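Local structure of mevalonate 3-kinase (Thermoplasma acidophilum, 4RKS) at residues G162-T170 / L325-H333. The protein phosphorylates (R)-mevalonate with ATP to give (R)-3-phosphomevalonate, a step of the alternative mevalonate pathway of extreme acidophiles. Sequence-based numbering, arbitrary orientation.
Sequences GRSLFGGLT and LRIVGGAWH. With MEV ((R)-mevalonate), chain C.
Gly168 N donates to Val328 O (2.9 Å) in the plane of that carbonyl, the straightest of the bonds by which the glycine-containing connection between strands 321-327 and 332-333 closes over the C-terminal end of helix 161-166. It illustrates how such a connection can seal a helix end largely through backbone atoms; Ile327 adds its CG2, 4.0 Å from Gly168 CA. Gly167 leaves the helix with positive phi, its CA pressed against Gly329 C and Gly330 N (3.5 Å to the latter), while Gly330 CA faces Leu165 O (3.5 Å) and Ser164 O. Ala331 N reaches two last-turn carbonyls, Leu165 O at 3.3 Å from well above the carbonyl plane and Ser164 O only weakly. A water bridges Ser164 O and Gly329 O by donating to both. One turn before Gly167, Arg163 points into the active site. With chi1 -71° setting CG beside the backbone N, the chain runs extended from CB through CG and CD to NE, while Thr32 lies against it. CZ carries the guanidinium edge-on to (R)-mevalonate: NH1 donates almost straight to O3 (2.9 Å, 173°) and NH2 to O4, modelled doubtfully short, a two-pronged grip on the carboxylate. In this GHMP-family kinase, Ser164 OG bonds Tyr30 O of strand 24-34, Leu165 and Ala331 rest on helix 128-141, and Ile327 and Leu169 each touch Ile56 of strand 53-59, which pairs with both 169-174 and 321-327.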
loop_
_atom_site.group_PDB
_atom_site.type_symbol
_atom_site.label_atom_id
_atom_site.label_comp_id
_atom_site.label_asym_id
_atom_site.label_seq_id
_atom_site.Cartn_x
_atom_site.Cartn_y
_atom_site.Cartn_z
ATOM N N GLY A 162 -3.397 5.473 -3.644
ATOM C CA GLY A 162 -4.080 6.404 -2.754
ATOM C C GLY A 162 -3.791 6.188 -1.274
ATOM O O GLY A 162 -3.841 7.131 -0.483
ATOM N N ARG A 163 -3.512 4.944 -0.893
ATOM C CA ARG A 163 -3.185 4.626 0.492
ATOM C C ARG A 163 -1.950 5.412 0.901
ATOM O O ARG A 163 -1.883 5.997 1.976
ATOM C CB ARG A 163 -2.927 3.123 0.668
ATOM C CG ARG A 163 -4.131 2.214 0.559
ATOM C CD ARG A 163 -3.655 0.739 0.489
ATOM N NE ARG A 163 -4.758 -0.212 0.423
ATOM C CZ ARG A 163 -4.612 -1.535 0.333
ATOM N NH1 ARG A 163 -3.402 -2.079 0.288
ATOM N NH2 ARG A 163 -5.682 -2.318 0.286
ATOM N N SER A 164 -0.963 5.414 0.018
ATOM C CA SER A 164 0.300 6.041 0.317
ATOM C C SER A 164 0.250 7.549 0.058
ATOM O O SER A 164 0.967 8.303 0.696
ATOM C CB SER A 164 1.414 5.382 -0.497
ATOM O OG SER A 164 2.652 6.016 -0.249
ATOM N N LEU A 165 -0.600 7.989 -0.868
ATOM C CA LEU A 165 -0.695 9.418 -1.159
ATOM C C LEU A 165 -1.220 10.187 0.059
ATOM O O LEU A 165 -0.671 11.214 0.437
ATOM C CB LEU A 165 -1.592 9.666 -2.385
ATOM C CG LEU A 165 -1.701 11.123 -2.851
ATOM C CD1 LEU A 165 -0.341 11.696 -3.197
ATOM C CD2 LEU A 165 -2.666 11.261 -4.035
ATOM N N PHE A 166 -2.268 9.673 0.694
ATOM C CA PHE A 166 -2.930 10.421 1.758
ATOM C C PHE A 166 -2.440 10.052 3.159
ATOM O O PHE A 166 -2.430 10.887 4.071
ATOM C CB PHE A 166 -4.436 10.232 1.654
ATOM C CG PHE A 166 -5.034 10.948 0.478
ATOM C CD1 PHE A 166 -5.307 12.304 0.546
ATOM C CD2 PHE A 166 -5.293 10.272 -0.693
ATOM C CE1 PHE A 166 -5.847 12.979 -0.541
ATOM C CE2 PHE A 166 -5.841 10.940 -1.796
ATOM C CZ PHE A 166 -6.114 12.291 -1.712
ATOM N N GLY A 167 -2.009 8.818 3.322
ATOM C CA GLY A 167 -1.384 8.422 4.571
ATOM C C GLY A 167 -2.364 7.950 5.621
ATOM O O GLY A 167 -3.570 7.952 5.405
ATOM N N GLY A 168 -1.849 7.551 6.780
ATOM C CA GLY A 168 -2.710 7.056 7.841
ATOM C C GLY A 168 -3.606 5.901 7.427
ATOM O O GLY A 168 -3.220 5.036 6.626
ATOM N N LEU A 169 -4.805 5.866 7.996
ATOM C CA LEU A 169 -5.801 4.880 7.610
ATOM C C LEU A 169 -6.712 5.506 6.574
ATOM O O LEU A 169 -7.239 6.588 6.797
ATOM C CB LEU A 169 -6.626 4.417 8.809
ATOM C CG LEU A 169 -7.843 3.537 8.542
ATOM C CD1 LEU A 169 -7.409 2.206 7.945
ATOM C CD2 LEU A 169 -8.655 3.330 9.846
ATOM N N THR A 170 -6.879 4.824 5.444
ATOM C CA THR A 170 -7.735 5.320 4.381
ATOM C C THR A 170 -8.733 4.258 3.969
ATOM O O THR A 170 -8.542 3.061 4.244
ATOM C CB THR A 170 -6.929 5.735 3.135
ATOM O OG1 THR A 170 -6.148 4.620 2.691
ATOM C CG2 THR A 170 -6.029 6.947 3.440
ATOM N N LEU A 325 7.166 -2.101 12.990
ATOM C CA LEU A 325 6.544 -1.108 12.113
ATOM C C LEU A 325 5.595 -0.164 12.853
ATOM O O LEU A 325 5.107 -0.474 13.938
ATOM C CB LEU A 325 5.772 -1.809 10.990
ATOM C CG LEU A 325 6.498 -2.851 10.136
ATOM C CD1 LEU A 325 5.561 -3.461 9.094
ATOM C CD2 LEU A 325 7.715 -2.242 9.463
ATOM N N ARG A 326 5.312 0.984 12.243
ATOM C CA ARG A 326 4.328 1.903 12.791
ATOM C C ARG A 326 3.543 2.601 11.675
ATOM O O ARG A 326 4.009 2.685 10.538
ATOM C CB ARG A 326 4.998 2.941 13.691
ATOM C CG ARG A 326 6.009 3.821 12.999
ATOM C CD ARG A 326 6.269 5.089 13.806
ATOM N NE ARG A 326 6.542 4.811 15.215
ATOM C CZ ARG A 326 6.963 5.723 16.087
ATOM N NH1 ARG A 326 7.164 6.976 15.697
ATOM N NH2 ARG A 326 7.188 5.380 17.350
ATOM N N ILE A 327 2.360 3.103 12.009
ATOM C CA ILE A 327 1.517 3.809 11.030
ATOM C C ILE A 327 2.094 5.196 10.764
ATOM O O ILE A 327 2.397 5.905 11.704
ATOM C CB ILE A 327 0.067 3.965 11.521
ATOM C CG1 ILE A 327 -0.552 2.607 11.867
ATOM C CG2 ILE A 327 -0.778 4.752 10.507
ATOM C CD1 ILE A 327 -0.202 1.526 10.926
ATOM N N VAL A 328 2.249 5.587 9.499
ATOM C CA VAL A 328 2.780 6.916 9.194
ATOM C C VAL A 328 1.871 7.696 8.221
ATOM O O VAL A 328 0.776 7.223 7.865
ATOM C CB VAL A 328 4.218 6.832 8.627
ATOM C CG1 VAL A 328 5.158 6.161 9.651
ATOM C CG2 VAL A 328 4.250 6.072 7.296
ATOM N N GLY A 329 2.326 8.884 7.805
ATOM C CA GLY A 329 1.523 9.813 7.007
ATOM C C GLY A 329 1.695 9.656 5.496
ATOM O O GLY A 329 2.244 8.654 5.029
ATOM N N GLY A 330 1.245 10.658 4.734
ATOM C CA GLY A 330 1.217 10.572 3.274
ATOM C C GLY A 330 2.496 11.018 2.569
ATOM O O GLY A 330 3.471 11.380 3.218
ATOM N N ALA A 331 2.496 10.959 1.237
ATOM C CA ALA A 331 3.673 11.295 0.431
ATOM C C ALA A 331 4.032 12.766 0.575
ATOM O O ALA A 331 3.160 13.592 0.850
ATOM C CB ALA A 331 3.412 10.955 -1.035
ATOM N N TRP A 332 5.305 13.115 0.389
ATOM C CA TRP A 332 5.691 14.523 0.556
ATOM C C TRP A 332 6.826 14.927 -0.373
ATOM O O TRP A 332 7.586 14.095 -0.838
ATOM C CB TRP A 332 6.063 14.819 2.022
ATOM C CG TRP A 332 7.114 13.897 2.619
ATOM C CD1 TRP A 332 6.910 12.657 3.155
ATOM C CD2 TRP A 332 8.511 14.174 2.767
ATOM N NE1 TRP A 332 8.104 12.139 3.620
ATOM C CE2 TRP A 332 9.097 13.057 3.400
ATOM C CE3 TRP A 332 9.322 15.266 2.435
ATOM C CZ2 TRP A 332 10.464 12.989 3.685
ATOM C CZ3 TRP A 332 10.670 15.204 2.730
ATOM C CH2 TRP A 332 11.230 14.068 3.346
ATOM N N HIS A 333 6.940 16.215 -0.652
ATOM C CA HIS A 333 7.942 16.645 -1.616
ATOM C C HIS A 333 9.018 17.533 -1.001
ATOM O O HIS A 333 8.840 18.127 0.076
ATOM C CB HIS A 333 7.262 17.376 -2.789
ATOM C CG HIS A 333 6.827 18.769 -2.459
ATOM N ND1 HIS A 333 7.636 19.869 -2.649
ATOM C CD2 HIS A 333 5.664 19.243 -1.951
ATOM C CE1 HIS A 333 6.997 20.957 -2.259
ATOM N NE2 HIS A 333 5.800 20.604 -1.824
HETATM C C8 MEV C . -3.431 -4.661 -3.417
HETATM O O8 MEV C . -3.384 -4.239 -4.767
HETATM C C2 MEV C . -3.412 -6.173 -3.400
HETATM C C3 MEV C . -3.118 -6.852 -2.073
HETATM O O7 MEV C . -1.984 -6.324 -1.433
HETATM C C4 MEV C . -4.302 -6.738 -1.127
HETATM C C5 MEV C . -4.340 -5.431 -0.357
HETATM O O3 MEV C . -3.309 -4.971 0.221
HETATM O O4 MEV C . -5.411 -4.781 -0.313
HETATM C C6 MEV C . -2.857 -8.309 -2.381
HETATM O O HOH W 1 3.150 7.674 2.476
#